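Local coordinates for fluoroacetyl-CoA thioesterase (Streptomyces cattleya, PDB 3KVU), which hydrolyses fluoroacetyl-CoA to fluoroacetate and CoA, leaves acetyl-CoA alone, and so confers resistance to fluoroacetate, at residues A[59-64]-A[120-125]. The protein carries 1 engineered substitution. Residues are numbered along the deposited sequence; the frame is centred on the assembly and turned at random.
Sequences PYLEPG and RAVIHL. With ACO (acetyl coenzyme *a), chain F.
In this hotdog-clan thioesterase, the loop that leaves the long helix 42-57 meets the end of strand 112-124, whose residues also line the acyl-CoA site, and the start of helix 125-135. Gly64 and Leu125 make the polar link: Leu125 N donates to Gly64 O over 2.9 Å, nearly straight at 167°, and the N-H arrives almost in line with the C=O bond. His124 occupies the N-cap position of helix 125-135, and Gly64 O accepts the amide of the next residue, the first of the helix; the bond also brings Leu125 CB to 3.6 Å from Gly64 O. The positive phi of Gly64, 79°, suits a glycine at this turn into strand 65-75. Further back, the contact is apolar. Leu61 CD2 faces both methyls of Val122 almost equally, 4.0 Å from CG1 and 4.1 Å from CG2, the two side chains lying alongside with their ends heading opposite ways. Val122 sets CG1 anti to its backbone N (chi1 173°) and CG2 beside it, which presents both branches to the leucine. Bound acetyl-CoA is met by other residues of the strand: Ala121 CB lies 3.7 Å from CDP of the pantetheine arm, Ile123 CG2 is 3.3 Å from the phosphate oxygen O2A, and Arg120, a substrate-binding residue, brings NH1 to 4.0 Å from the acetyl CH3. Arg120 NE is hydrogen-bonded to Ser67 OG, and Phe36 of the second subunit packs on the same side chain. Strand 112-124 runs between strands 65-75 and 99-107, with Met57 of helix 42-57 against Val122.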
# COMPACT_ATOMS: atom_id res chain seq x y z
N PRO A 59 -18.81 2.87 13.17
CA PRO A 59 -19.83 3.04 14.25
C PRO A 59 -19.29 3.88 15.34
O PRO A 59 -20.06 4.52 16.00
CB PRO A 59 -20.02 1.63 14.88
CG PRO A 59 -19.20 0.68 14.12
CD PRO A 59 -18.41 1.44 13.01
N TYR A 60 -17.99 3.86 15.55
CA TYR A 60 -17.42 4.45 16.74
C TYR A 60 -16.81 5.85 16.59
O TYR A 60 -16.08 6.32 17.47
CB TYR A 60 -16.33 3.53 17.26
CG TYR A 60 -16.86 2.24 17.77
CD1 TYR A 60 -17.00 2.01 19.14
CD2 TYR A 60 -17.23 1.22 16.88
CE1 TYR A 60 -17.51 0.77 19.62
CE2 TYR A 60 -17.76 0.01 17.33
CZ TYR A 60 -17.88 -0.22 18.70
OH TYR A 60 -18.39 -1.42 19.17
N LEU A 61 -17.04 6.47 15.45
CA LEU A 61 -16.51 7.78 15.24
C LEU A 61 -17.64 8.78 15.50
O LEU A 61 -18.72 8.61 14.95
CB LEU A 61 -16.03 7.88 13.78
CG LEU A 61 -14.64 7.31 13.40
CD1 LEU A 61 -14.33 7.75 11.99
CD2 LEU A 61 -13.51 7.63 14.34
N GLU A 62 -17.40 9.82 16.30
CA GLU A 62 -18.34 10.95 16.45
C GLU A 62 -18.51 11.66 15.13
O GLU A 62 -17.55 11.68 14.33
CB GLU A 62 -17.74 12.02 17.37
CG GLU A 62 -17.17 11.50 18.62
CD GLU A 62 -18.24 11.35 19.66
OE1 GLU A 62 -19.46 11.51 19.31
OE2 GLU A 62 -17.87 11.11 20.83
N PRO A 63 -19.68 12.31 14.92
CA PRO A 63 -19.75 13.24 13.82
C PRO A 63 -18.54 14.25 13.84
O PRO A 63 -18.05 14.64 14.92
CB PRO A 63 -21.09 13.95 14.05
CG PRO A 63 -21.86 13.13 14.89
CD PRO A 63 -20.95 12.25 15.68
N GLY A 64 -18.04 14.56 12.66
CA GLY A 64 -16.81 15.37 12.49
C GLY A 64 -15.48 14.69 12.70
O GLY A 64 -14.43 15.26 12.38
N ARG A 120 -4.07 3.24 12.74
CA ARG A 120 -4.77 4.45 12.29
C ARG A 120 -4.83 5.51 13.37
O ARG A 120 -4.66 5.22 14.55
CB ARG A 120 -6.18 4.21 11.67
CG ARG A 120 -6.31 2.98 10.83
CD ARG A 120 -7.65 2.89 10.16
NE ARG A 120 -8.03 4.07 9.38
CZ ARG A 120 -7.56 4.42 8.18
NH1 ARG A 120 -6.64 3.69 7.54
NH2 ARG A 120 -8.03 5.51 7.58
N ALA A 121 -5.00 6.76 12.96
CA ALA A 121 -5.10 7.85 13.94
C ALA A 121 -6.46 8.49 13.80
O ALA A 121 -6.86 8.82 12.67
CB ALA A 121 -4.01 8.87 13.72
N VAL A 122 -7.20 8.65 14.91
CA VAL A 122 -8.50 9.32 14.77
C VAL A 122 -8.24 10.82 14.64
O VAL A 122 -7.47 11.37 15.41
CB VAL A 122 -9.42 9.06 15.96
CG1 VAL A 122 -10.63 9.90 15.83
CG2 VAL A 122 -9.80 7.63 16.03
N ILE A 123 -8.87 11.46 13.68
CA ILE A 123 -8.68 12.89 13.53
C ILE A 123 -10.00 13.66 13.52
O ILE A 123 -11.06 13.07 13.34
CB ILE A 123 -7.99 13.23 12.22
CG1 ILE A 123 -8.77 12.59 11.04
CG2 ILE A 123 -6.46 12.95 12.38
CD1 ILE A 123 -8.69 13.33 9.65
N HIS A 124 -9.89 14.99 13.66
CA HIS A 124 -10.98 15.91 13.34
C HIS A 124 -10.94 16.44 11.90
O HIS A 124 -10.03 17.19 11.50
CB HIS A 124 -10.95 17.03 14.39
CG HIS A 124 -11.38 16.58 15.76
ND1 HIS A 124 -10.49 16.39 16.81
CD2 HIS A 124 -12.61 16.30 16.25
CE1 HIS A 124 -11.16 15.98 17.87
NE2 HIS A 124 -12.44 15.90 17.55
N LEU A 125 -11.92 16.08 11.10
CA LEU A 125 -11.87 16.28 9.66
C LEU A 125 -11.78 17.74 9.17
O LEU A 125 -10.96 18.08 8.31
CB LEU A 125 -13.10 15.62 9.03
CG LEU A 125 -13.07 14.14 8.69
CD1 LEU A 125 -14.35 13.79 8.02
CD2 LEU A 125 -11.92 13.86 7.74
N1A ACO F . 1.27 17.26 8.69
C2A ACO F . -0.04 17.41 8.96
N3A ACO F . -0.52 17.80 10.17
C4A ACO F . 0.28 18.09 11.24
C5A ACO F . 1.74 17.95 11.02
C6A ACO F . 2.19 17.51 9.66
N6A ACO F . 3.51 17.36 9.40
N7A ACO F . 2.33 18.27 12.19
C8A ACO F . 1.36 18.59 13.08
N9A ACO F . 0.12 18.52 12.53
C1B ACO F . -1.17 18.79 13.30
C2B ACO F . -1.54 20.18 13.89
O2B ACO F . -0.74 20.68 14.98
C3B ACO F . -3.02 19.99 14.27
O3B ACO F . -3.14 19.35 15.56
P3B ACO F . -4.21 19.69 16.75
O7A ACO F . -4.30 21.20 16.58
O8A ACO F . -5.44 18.85 16.42
O9A ACO F . -3.62 19.26 18.09
C4B ACO F . -3.52 19.11 13.09
O4B ACO F . -2.35 18.41 12.57
C5B ACO F . -4.77 18.19 13.26
O5B ACO F . -4.62 17.02 14.10
P1A ACO F . -3.65 15.74 13.78
O1A ACO F . -3.43 15.81 12.29
O2A ACO F . -4.37 14.54 14.35
O3A ACO F . -2.24 15.99 14.64
P2A ACO F . -0.77 15.23 14.83
O4A ACO F . -0.85 14.21 15.95
O5A ACO F . 0.34 16.30 14.95
O6A ACO F . -0.37 14.32 13.55
CBP ACO F . -1.79 12.95 12.14
CCP ACO F . -0.91 13.01 13.39
CDP ACO F . -2.55 11.66 11.80
CEP ACO F . -1.77 14.10 11.14
CAP ACO F . -0.66 12.21 11.37
OAP ACO F . 0.68 12.30 11.88
C9P ACO F . -0.54 12.42 9.90
O9P ACO F . -0.86 13.40 9.22
N8P ACO F . -0.03 11.30 9.44
C7P ACO F . 0.23 10.95 8.09
C6P ACO F . -1.00 11.47 7.39
C5P ACO F . -1.39 10.41 6.45
O5P ACO F . -1.29 9.26 6.84
N4P ACO F . -1.84 10.79 5.27
C3P ACO F . -2.27 9.88 4.22
C2P ACO F . -2.68 8.59 4.86
S1P ACO F . -4.38 8.48 4.46
C ACO F . -4.68 6.94 4.01
O ACO F . -5.04 6.83 2.87
CH3 ACO F . -4.52 5.81 4.95